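Local coordinates for MS5a (Brassica napus, PDB 6L77), which is of unknown biochemical function but meiosis-related, its C-terminal part, given here, having cystatin-like folds linked, unlike inhibitory cystatins, to papain enhancement, at residues D137-Y142 with L161-V166; L16-G21 with L33-I38; R176-V179 with L183-V186. One frame throughout, in Å; residues are numbered along the deposited sequence. Where two conformers were deposited one is given.

Contact 1: residues D137-Y142 with L161-V166; sequences DWIRLY and LKILDV
Ile-139 rests its CG1 on one face of the Trp-138 indole, 3.6 Å above the plane and offset toward the rim. Trp-138 in turn brings its CE3 over one face of the Tyr-142 ring, while its NE1 is hydrogen-bonded to Leu-180 O. His-23 of helix 12-29 meets both rings, nearly parallel to the indole and steeply inclined to the phenol.

With CG1 beside its own backbone N (chi1 -66°), Ile-139 sends the other branch to strand 161-170. There CG2 lies 3.9 Å from Val-166 CG2 and 4.2 Å from Ile-163 CD1. Ile-163 is extended, and its CD1 end also reaches the helix backbone, 4.2 Å from Arg-140 CA. The guanidinium of Arg-140 turns away from the strand, NH2 making a long salt bridge of 4.0 Å to Asp-137 OD2 and NH1 a long, weak ion pair with Glu-144.

A classic beta bulge at Leu-164 and Asp-165, opposite Arg-191, explains how Ile-163 and Val-166, three residues apart, both face the helix. Trp-133 of helix 130-135 touches both of them and Ile-139 too. This is the helix-on-antiparallel-sheet packing of a cystatin-like fold, with the segment axes 10.2 Å apart. Only carbons meet across the segments, branches of the three aliphatic residues and CA and CB of Arg-140, which suggests that shape and burial, more than polar pairing, govern the fit.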
loop_
_atom_site.group_PDB
_atom_site.type_symbol
_atom_site.label_atom_id
_atom_site.label_comp_id
_atom_site.label_asym_id
_atom_site.label_seq_id
_atom_site.Cartn_x
_atom_site.Cartn_y
_atom_site.Cartn_z
ATOM N N ASP A 137 -2.373 5.794 8.008
ATOM C CA ASP A 137 -1.090 5.898 7.317
ATOM C C ASP A 137 -0.903 4.865 6.218
ATOM O O ASP A 137 0.132 4.896 5.548
ATOM C CB ASP A 137 0.081 5.817 8.315
ATOM C CG ASP A 137 0.158 4.483 9.070
ATOM O OD1 ASP A 137 -0.523 3.499 8.711
ATOM O OD2 ASP A 137 0.935 4.423 10.049
ATOM N N TRP A 138 -1.862 3.961 5.998
ATOM C CA TRP A 138 -1.743 3.108 4.819
ATOM C C TRP A 138 -1.816 3.914 3.529
ATOM O O TRP A 138 -1.311 3.466 2.500
ATOM C CB TRP A 138 -2.814 2.010 4.829
ATOM C CG TRP A 138 -4.252 2.469 4.725
ATOM C CD1 TRP A 138 -5.146 2.622 5.754
ATOM C CD2 TRP A 138 -4.966 2.798 3.523
ATOM N NE1 TRP A 138 -6.369 3.022 5.260
ATOM C CE2 TRP A 138 -6.281 3.141 3.896
ATOM C CE3 TRP A 138 -4.621 2.823 2.165
ATOM C CZ2 TRP A 138 -7.254 3.520 2.958
ATOM C CZ3 TRP A 138 -5.575 3.205 1.242
ATOM C CH2 TRP A 138 -6.883 3.542 1.641
ATOM N N ILE A 139 -2.432 5.095 3.556
ATOM C CA ILE A 139 -2.429 5.949 2.376
ATOM C C ILE A 139 -1.003 6.378 2.054
ATOM O O ILE A 139 -0.540 6.242 0.917
ATOM C CB ILE A 139 -3.366 7.148 2.597
ATOM C CG1 ILE A 139 -4.813 6.644 2.693
ATOM C CG2 ILE A 139 -3.214 8.198 1.494
ATOM C CD1 ILE A 139 -5.804 7.738 3.109
ATOM N N ARG A 140 -0.268 6.855 3.066
ATOM C CA ARG A 140 1.136 7.193 2.857
ATOM C C ARG A 140 1.941 5.977 2.415
ATOM O O ARG A 140 2.813 6.087 1.544
ATOM C CB ARG A 140 1.751 7.787 4.128
ATOM C CG ARG A 140 3.288 7.922 4.035
ATOM C CD ARG A 140 3.867 8.758 5.160
ATOM N NE ARG A 140 3.378 8.346 6.470
ATOM C CZ ARG A 140 3.912 7.370 7.196
ATOM N NH1 ARG A 140 4.956 6.694 6.734
ATOM N NH2 ARG A 140 3.398 7.065 8.384
ATOM N N LEU A 141 1.667 4.810 3.009
ATOM C CA LEU A 141 2.337 3.583 2.583
ATOM C C LEU A 141 2.159 3.331 1.086
ATOM O O LEU A 141 3.129 3.018 0.379
ATOM C CB LEU A 141 1.801 2.397 3.389
ATOM C CG LEU A 141 2.357 1.023 2.977
ATOM C CD1 LEU A 141 3.872 0.989 3.122
ATOM C CD2 LEU A 141 1.732 -0.057 3.828
ATOM N N TYR A 142 0.921 3.438 0.582
ATOM C CA TYR A 142 0.711 3.131 -0.832
ATOM C C TYR A 142 1.414 4.156 -1.711
ATOM O O TYR A 142 1.979 3.803 -2.755
ATOM C CB TYR A 142 -0.780 3.064 -1.179
ATOM C CG TYR A 142 -1.588 1.927 -0.549
ATOM C CD1 TYR A 142 -1.062 1.125 0.469
ATOM C CD2 TYR A 142 -2.888 1.667 -0.982
ATOM C CE1 TYR A 142 -1.826 0.089 1.038
ATOM C CE2 TYR A 142 -3.652 0.649 -0.420
ATOM C CZ TYR A 142 -3.119 -0.131 0.591
ATOM O OH TYR A 142 -3.884 -1.127 1.144
ATOM N N LEU A 161 8.357 13.440 0.383
ATOM C CA LEU A 161 7.026 13.338 -0.196
ATOM C C LEU A 161 6.013 14.044 0.693
ATOM O O LEU A 161 6.055 13.913 1.920
ATOM C CB LEU A 161 6.627 11.873 -0.376
ATOM C CG LEU A 161 7.613 11.019 -1.165
ATOM C CD1 LEU A 161 7.057 9.608 -1.355
ATOM C CD2 LEU A 161 7.932 11.682 -2.512
ATOM N N LYS A 162 5.096 14.780 0.065
ATOM C CA LYS A 162 4.054 15.510 0.781
ATOM C C LYS A 162 2.720 15.297 0.084
ATOM O O LYS A 162 2.557 15.691 -1.074
ATOM C CB LYS A 162 4.383 17.004 0.846
ATOM C CG LYS A 162 3.268 17.845 1.438
ATOM C CD LYS A 162 3.632 19.312 1.441
ATOM C CE LYS A 162 2.521 20.147 2.043
ATOM N NZ LYS A 162 2.781 21.602 1.870
ATOM N N ILE A 163 1.754 14.716 0.796
ATOM C CA ILE A 163 0.442 14.459 0.206
ATOM C C ILE A 163 -0.333 15.762 0.056
ATOM O O ILE A 163 -0.425 16.564 0.994
ATOM C CB ILE A 163 -0.346 13.452 1.055
ATOM C CG1 ILE A 163 0.399 12.120 1.144
ATOM C CG2 ILE A 163 -1.725 13.251 0.467
ATOM C CD1 ILE A 163 -0.271 11.110 2.045
ATOM N N LEU A 164 -0.910 15.976 -1.126
ATOM C CA LEU A 164 -1.721 17.163 -1.375
ATOM C C LEU A 164 -3.206 16.872 -1.486
ATOM O O LEU A 164 -4.015 17.720 -1.097
ATOM C CB LEU A 164 -1.272 17.868 -2.659
ATOM C CG LEU A 164 0.180 18.340 -2.697
ATOM C CD1 LEU A 164 0.477 18.978 -4.039
ATOM C CD2 LEU A 164 0.444 19.315 -1.570
ATOM N N ASP A 165 -3.584 15.700 -1.996
ATOM C CA ASP A 165 -4.987 15.390 -2.231
ATOM C C ASP A 165 -5.122 13.883 -2.363
ATOM O O ASP A 165 -4.222 13.220 -2.893
ATOM C CB ASP A 165 -5.502 16.095 -3.494
ATOM C CG ASP A 165 -7.014 16.080 -3.601
ATOM O OD1 ASP A 165 -7.684 15.700 -2.611
ATOM O OD2 ASP A 165 -7.528 16.454 -4.681
ATOM N N VAL A 166 -6.225 13.340 -1.850
ATOM C CA VAL A 166 -6.478 11.901 -1.896
ATOM C C VAL A 166 -7.955 11.700 -2.201
ATOM O O VAL A 166 -8.808 12.340 -1.582
ATOM C CB VAL A 166 -6.106 11.188 -0.579
ATOM C CG1 VAL A 166 -6.461 9.705 -0.648
ATOM C CG2 VAL A 166 -4.629 11.346 -0.267
#

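Contact 2: residues L16-G21 with L33-I38; sequences LYATVG and LYLHKI
Thr-19 OG1 is hydrogen-bonded to Lys-15 O one turn earlier in helix 12-29, and the same oxygen touches Leu-35 CD2 at 4.0 Å. The helix lies against an antiparallel sheet, the arrangement at the heart of the cystatin-like fold, and strand 34-45, which follows it in the chain, is an outermost strand of that sheet. Because the hydroxyl is turned back onto a helix carbonyl, it presents to Leu-35 an oxygen already engaged, and their meeting is plain van der Waals contact between side chains that run at about a right angle.

Leu-35 points at the helix with CG anti to its backbone N (chi1 175°), a setting that carries both methyls forward. While CD2 goes to Thr-19, CD1 goes to Ala-18 CB at 4.3 Å, so the leucine straddles two successive helix residues. Lys-15 and Leu-22 of the same helix and Leu-56 of strand 49-60 also touch it. The small Ala-18 side chain is consistent with the close approach of the segment axes, 8.7 Å, at an angle of 140° between their directions.

Next along the strand, His-36 and Lys-37 both face Ile-57 in a classic beta bulge. The extra residue lets Ile-38, three places after Leu-35, reach the helix as well. Its CB is not aimed straight at the helix, and the end of the side chain makes up the difference. A second bend, at chi2 -68°, brings its CD1 to 3.5 Å from Ala-18 CB, tighter than an ordinary carbon-carbon contact.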
loop_
_atom_site.group_PDB
_atom_site.type_symbol
_atom_site.label_atom_id
_atom_site.label_comp_id
_atom_site.label_asym_id
_atom_site.label_seq_id
_atom_site.Cartn_x
_atom_site.Cartn_y
_atom_site.Cartn_z
ATOM N N LEU A 16 9.359 -2.377 2.893
ATOM C CA LEU A 16 8.019 -1.998 2.451
ATOM C C LEU A 16 7.067 -3.191 2.494
ATOM O O LEU A 16 5.931 -3.065 2.964
ATOM C CB LEU A 16 8.084 -1.392 1.045
ATOM C CG LEU A 16 8.770 -0.025 0.925
ATOM C CD1 LEU A 16 8.971 0.368 -0.538
ATOM C CD2 LEU A 16 7.991 1.051 1.656
ATOM N N TYR A 17 7.517 -4.371 2.049
ATOM C CA TYR A 17 6.636 -5.537 2.106
ATOM C C TYR A 17 6.366 -5.967 3.543
ATOM O O TYR A 17 5.261 -6.425 3.859
ATOM C CB TYR A 17 7.220 -6.699 1.300
ATOM C CG TYR A 17 7.087 -6.489 -0.185
ATOM C CD1 TYR A 17 6.162 -5.582 -0.684
ATOM C CD2 TYR A 17 7.882 -7.181 -1.094
ATOM C CE1 TYR A 17 6.024 -5.362 -2.053
ATOM C CE2 TYR A 17 7.747 -6.969 -2.478
ATOM C CZ TYR A 17 6.817 -6.056 -2.939
ATOM O OH TYR A 17 6.662 -5.828 -4.289
ATOM N N ALA A 18 7.357 -5.844 4.427
ATOM C CA ALA A 18 7.084 -6.085 5.846
ATOM C C ALA A 18 6.003 -5.140 6.367
ATOM O O ALA A 18 5.127 -5.537 7.146
ATOM C CB ALA A 18 8.361 -5.915 6.662
ATOM N N THR A 19 6.062 -3.877 5.966
ATOM C CA THR A 19 5.073 -2.919 6.438
ATOM C C THR A 19 3.702 -3.196 5.828
ATOM O O THR A 19 2.675 -3.002 6.489
ATOM C CB THR A 19 5.562 -1.509 6.109
ATOM O OG1 THR A 19 6.878 -1.351 6.638
ATOM C CG2 THR A 19 4.636 -0.442 6.691
ATOM N N VAL A 20 3.667 -3.668 4.583
ATOM C CA VAL A 20 2.404 -4.111 3.993
ATOM C C VAL A 20 1.810 -5.254 4.807
ATOM O O VAL A 20 0.597 -5.292 5.059
ATOM C CB VAL A 20 2.615 -4.523 2.526
ATOM C CG1 VAL A 20 1.368 -5.250 1.985
ATOM C CG2 VAL A 20 2.925 -3.302 1.686
ATOM N N GLY A 21 2.645 -6.219 5.202
ATOM C CA GLY A 21 2.142 -7.312 6.016
ATOM C C GLY A 21 1.569 -6.828 7.334
ATOM O O GLY A 21 0.524 -7.304 7.775
ATOM N N LEU A 33 0.564 -2.910 15.624
ATOM C CA LEU A 33 1.914 -3.445 15.622
ATOM C C LEU A 33 2.782 -2.609 14.692
ATOM O O LEU A 33 2.368 -2.266 13.579
ATOM C CB LEU A 33 1.938 -4.904 15.162
ATOM C CG LEU A 33 1.166 -5.930 15.986
ATOM C CD1 LEU A 33 1.482 -7.306 15.410
ATOM C CD2 LEU A 33 1.560 -5.857 17.446
ATOM N N TYR A 34 3.989 -2.296 15.149
ATOM C CA TYR A 34 4.918 -1.476 14.387
ATOM C C TYR A 34 6.163 -2.280 14.049
ATOM O O TYR A 34 6.602 -3.133 14.824
ATOM C CB TYR A 34 5.318 -0.218 15.167
ATOM C CG TYR A 34 4.141 0.638 15.551
ATOM C CD1 TYR A 34 3.402 1.313 14.583
ATOM C CD2 TYR A 34 3.764 0.770 16.879
ATOM C CE1 TYR A 34 2.305 2.102 14.940
ATOM C CE2 TYR A 34 2.669 1.565 17.242
ATOM C CZ TYR A 34 1.958 2.223 16.272
ATOM O OH TYR A 34 0.882 3.003 16.642
ATOM N N LEU A 35 6.740 -1.993 12.886
ATOM C CA LEU A 35 7.941 -2.705 12.475
ATOM C C LEU A 35 9.109 -2.310 13.369
ATOM O O LEU A 35 9.428 -1.126 13.518
ATOM C CB LEU A 35 8.260 -2.404 11.008
ATOM C CG LEU A 35 9.571 -2.993 10.498
ATOM C CD1 LEU A 35 9.523 -4.532 10.563
ATOM C CD2 LEU A 35 9.856 -2.508 9.069
ATOM N N HIS A 36 9.751 -3.305 13.973
ATOM C CA HIS A 36 10.950 -3.056 14.754
ATOM C C HIS A 36 12.210 -3.366 13.956
ATOM O O HIS A 36 13.102 -2.522 13.853
ATOM C CB HIS A 36 10.914 -3.879 16.050
ATOM C CG HIS A 36 12.174 -3.799 16.855
ATOM N ND1 HIS A 36 12.597 -2.639 17.470
ATOM C CD2 HIS A 36 13.096 -4.742 17.158
ATOM C CE1 HIS A 36 13.729 -2.870 18.111
ATOM N NE2 HIS A 36 14.059 -4.137 17.931
ATOM N N LYS A 37 12.307 -4.566 13.385
ATOM C CA LYS A 37 13.439 -4.888 12.527
ATOM C C LYS A 37 13.071 -6.075 11.652
ATOM O O LYS A 37 12.141 -6.824 11.951
ATOM C CB LYS A 37 14.696 -5.216 13.340
ATOM C CG LYS A 37 14.596 -6.522 14.099
ATOM C CD LYS A 37 15.821 -6.776 14.981
ATOM C CE LYS A 37 17.091 -6.919 14.168
ATOM N NZ LYS A 37 17.148 -8.221 13.448
ATOM N N ILE A 38 13.826 -6.237 10.570
ATOM C CA ILE A 38 13.767 -7.448 9.750
ATOM C C ILE A 38 14.843 -8.406 10.255
ATOM O O ILE A 38 16.010 -8.026 10.353
ATOM C CB ILE A 38 14.000 -7.121 8.264
ATOM C CG1 ILE A 38 13.099 -5.977 7.777
ATOM C CG2 ILE A 38 13.885 -8.409 7.411
ATOM C CD1 ILE A 38 11.654 -6.312 7.725
#

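Contact 3: residues R176-V179 with L183-V186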
loop_
_atom_site.group_PDB
_atom_site.type_symbol
_atom_site.label_atom_id
_atom_site.label_comp_id
_atom_site.label_asym_id
_atom_site.label_seq_id
_atom_site.Cartn_x
_atom_site.Cartn_y
_atom_site.Cartn_z
ATOM N N ARG A 176 -17.717 6.874 5.308
ATOM C CA ARG A 176 -16.309 7.221 5.120
ATOM C C ARG A 176 -15.408 6.452 6.080
ATOM O O ARG A 176 -14.317 6.020 5.701
ATOM C CB ARG A 176 -16.134 8.730 5.304
ATOM C CG ARG A 176 -14.697 9.262 5.215
ATOM C CD ARG A 176 -14.768 10.805 5.277
ATOM N NE ARG A 176 -15.377 11.283 4.038
ATOM C CZ ARG A 176 -14.801 12.136 3.202
ATOM N NH1 ARG A 176 -13.623 12.671 3.509
ATOM N NH2 ARG A 176 -15.411 12.461 2.069
ATOM N N GLU A 177 -15.848 6.266 7.329
ATOM C CA GLU A 177 -15.030 5.537 8.295
ATOM C C GLU A 177 -14.726 4.122 7.812
ATOM O O GLU A 177 -13.619 3.607 8.022
ATOM C CB GLU A 177 -15.734 5.496 9.655
ATOM C CG GLU A 177 -16.249 6.840 10.141
ATOM C CD GLU A 177 -17.660 7.129 9.655
ATOM O OE1 GLU A 177 -18.625 6.645 10.292
ATOM O OE2 GLU A 177 -17.802 7.815 8.625
ATOM N N THR A 178 -15.701 3.476 7.170
ATOM C CA THR A 178 -15.472 2.145 6.612
ATOM C C THR A 178 -14.429 2.184 5.507
ATOM O O THR A 178 -13.580 1.288 5.412
ATOM C CB THR A 178 -16.789 1.582 6.082
ATOM O OG1 THR A 178 -17.712 1.469 7.171
ATOM C CG2 THR A 178 -16.584 0.216 5.443
ATOM N N VAL A 179 -14.475 3.214 4.659
ATOM C CA VAL A 179 -13.503 3.312 3.574
ATOM C C VAL A 179 -12.085 3.359 4.122
ATOM O O VAL A 179 -11.159 2.769 3.551
ATOM C CB VAL A 179 -13.815 4.541 2.703
ATOM C CG1 VAL A 179 -12.827 4.658 1.565
ATOM C CG2 VAL A 179 -15.245 4.445 2.142
ATOM N N LEU A 183 -10.577 -3.376 5.806
ATOM C CA LEU A 183 -9.775 -3.946 4.715
ATOM C C LEU A 183 -10.717 -4.446 3.621
ATOM O O LEU A 183 -11.039 -5.629 3.507
ATOM C CB LEU A 183 -8.876 -5.052 5.251
ATOM C CG LEU A 183 -7.812 -5.493 4.246
ATOM C CD1 LEU A 183 -6.869 -4.338 4.019
ATOM C CD2 LEU A 183 -7.079 -6.723 4.784
ATOM N N ARG A 184 -11.181 -3.506 2.801
ATOM C CA ARG A 184 -12.105 -3.779 1.717
ATOM C C ARG A 184 -11.518 -3.286 0.397
ATOM O O ARG A 184 -10.509 -2.577 0.372
ATOM C CB ARG A 184 -13.463 -3.100 1.980
ATOM C CG ARG A 184 -13.360 -1.598 2.246
ATOM C CD ARG A 184 -14.560 -0.816 1.663
ATOM N NE ARG A 184 -14.647 -0.993 0.215
ATOM C CZ ARG A 184 -15.726 -1.418 -0.439
ATOM N NH1 ARG A 184 -15.675 -1.563 -1.763
ATOM N NH2 ARG A 184 -16.852 -1.686 0.223
ATOM N N ASN A 185 -12.185 -3.639 -0.710
ATOM C CA ASN A 185 -11.731 -3.202 -2.033
ATOM C C ASN A 185 -11.793 -1.681 -2.140
ATOM O O ASN A 185 -12.822 -1.076 -1.844
ATOM C CB ASN A 185 -12.586 -3.835 -3.123
ATOM C CG ASN A 185 -12.360 -5.328 -3.243
ATOM O OD1 ASN A 185 -11.507 -5.887 -2.554
ATOM N ND2 ASN A 185 -13.126 -5.979 -4.109
ATOM N N VAL A 186 -10.685 -1.057 -2.545
ATOM C CA VAL A 186 -10.648 0.388 -2.751
ATOM C C VAL A 186 -9.791 0.705 -3.967
ATOM O O VAL A 186 -8.887 -0.052 -4.335
ATOM C CB VAL A 186 -10.104 1.169 -1.527
ATOM C CG1 VAL A 186 -11.071 1.111 -0.327
ATOM C CG2 VAL A 186 -8.723 0.660 -1.133
#
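A short helix-to-strand connection, running from helix 176-181 into strand 186-195, folds back here so that Arg-184 and Val-186 pack against Thr-178 and Val-179. The aliphatic part of Arg-184 passes alongside the helix: its CG is 4.3 Å from Thr-178 O, and its CD is 4.4 Å from Thr-178 CG2.

Beyond CD the arginine curls over its own chain. At chi1 54° CG stands between the backbone N and the carbonyl carbon, and the guanidinium ends up side-on to Asn-185 O. Two donors converge on that one oxygen, Arg-184 NE at 2.8 Å and NH1 at 2.9 Å from Asn-185 O. The oxygen lies close to the guanidinium plane, so this pair of bonds fixes the rotation of the group, and Glu-172 offers NH2 a long, weak ion pair.

Deeper in, Val-186 CG1 sits 4.2 Å from Val-179 O and 4.4 Å from Val-179 CG1, an apolar meeting at the start of the strand. Asn-185 ties the link to its surroundings through OD1 to Val-212 N and ND2 to Glu-171 OE2. Strand 161-170 flanks the contact, Val-168 touching both valines, while strand 201-212 pairs with Val-186 through Arg-210 and helix 12-29 meets Leu-183.

Contacts 1 and 2 both set a helix against a bulged strand of the same antiparallel sheet, far apart in its order: contact 2 uses the outermost strand 34-45, contact 1 strand 161-170, second from the other edge. Their helices touch, Leu-141 packing on Thr-19 and Val-20. Trp-138 of contact 1 packs on Val-179 O of contact 3, whereas contacts 2 and 3 do not meet. All are partly buried; contact 1 lies nearest the chain centre, about 10 Å between centres, and it and contact 3 each bury two touching residues, contact 2 only Ala-18. Contacts 1 and 2 join mainly through apolar groups, while contact 3 adds an arginine whose guanidinium bonds the next residue's carbonyl.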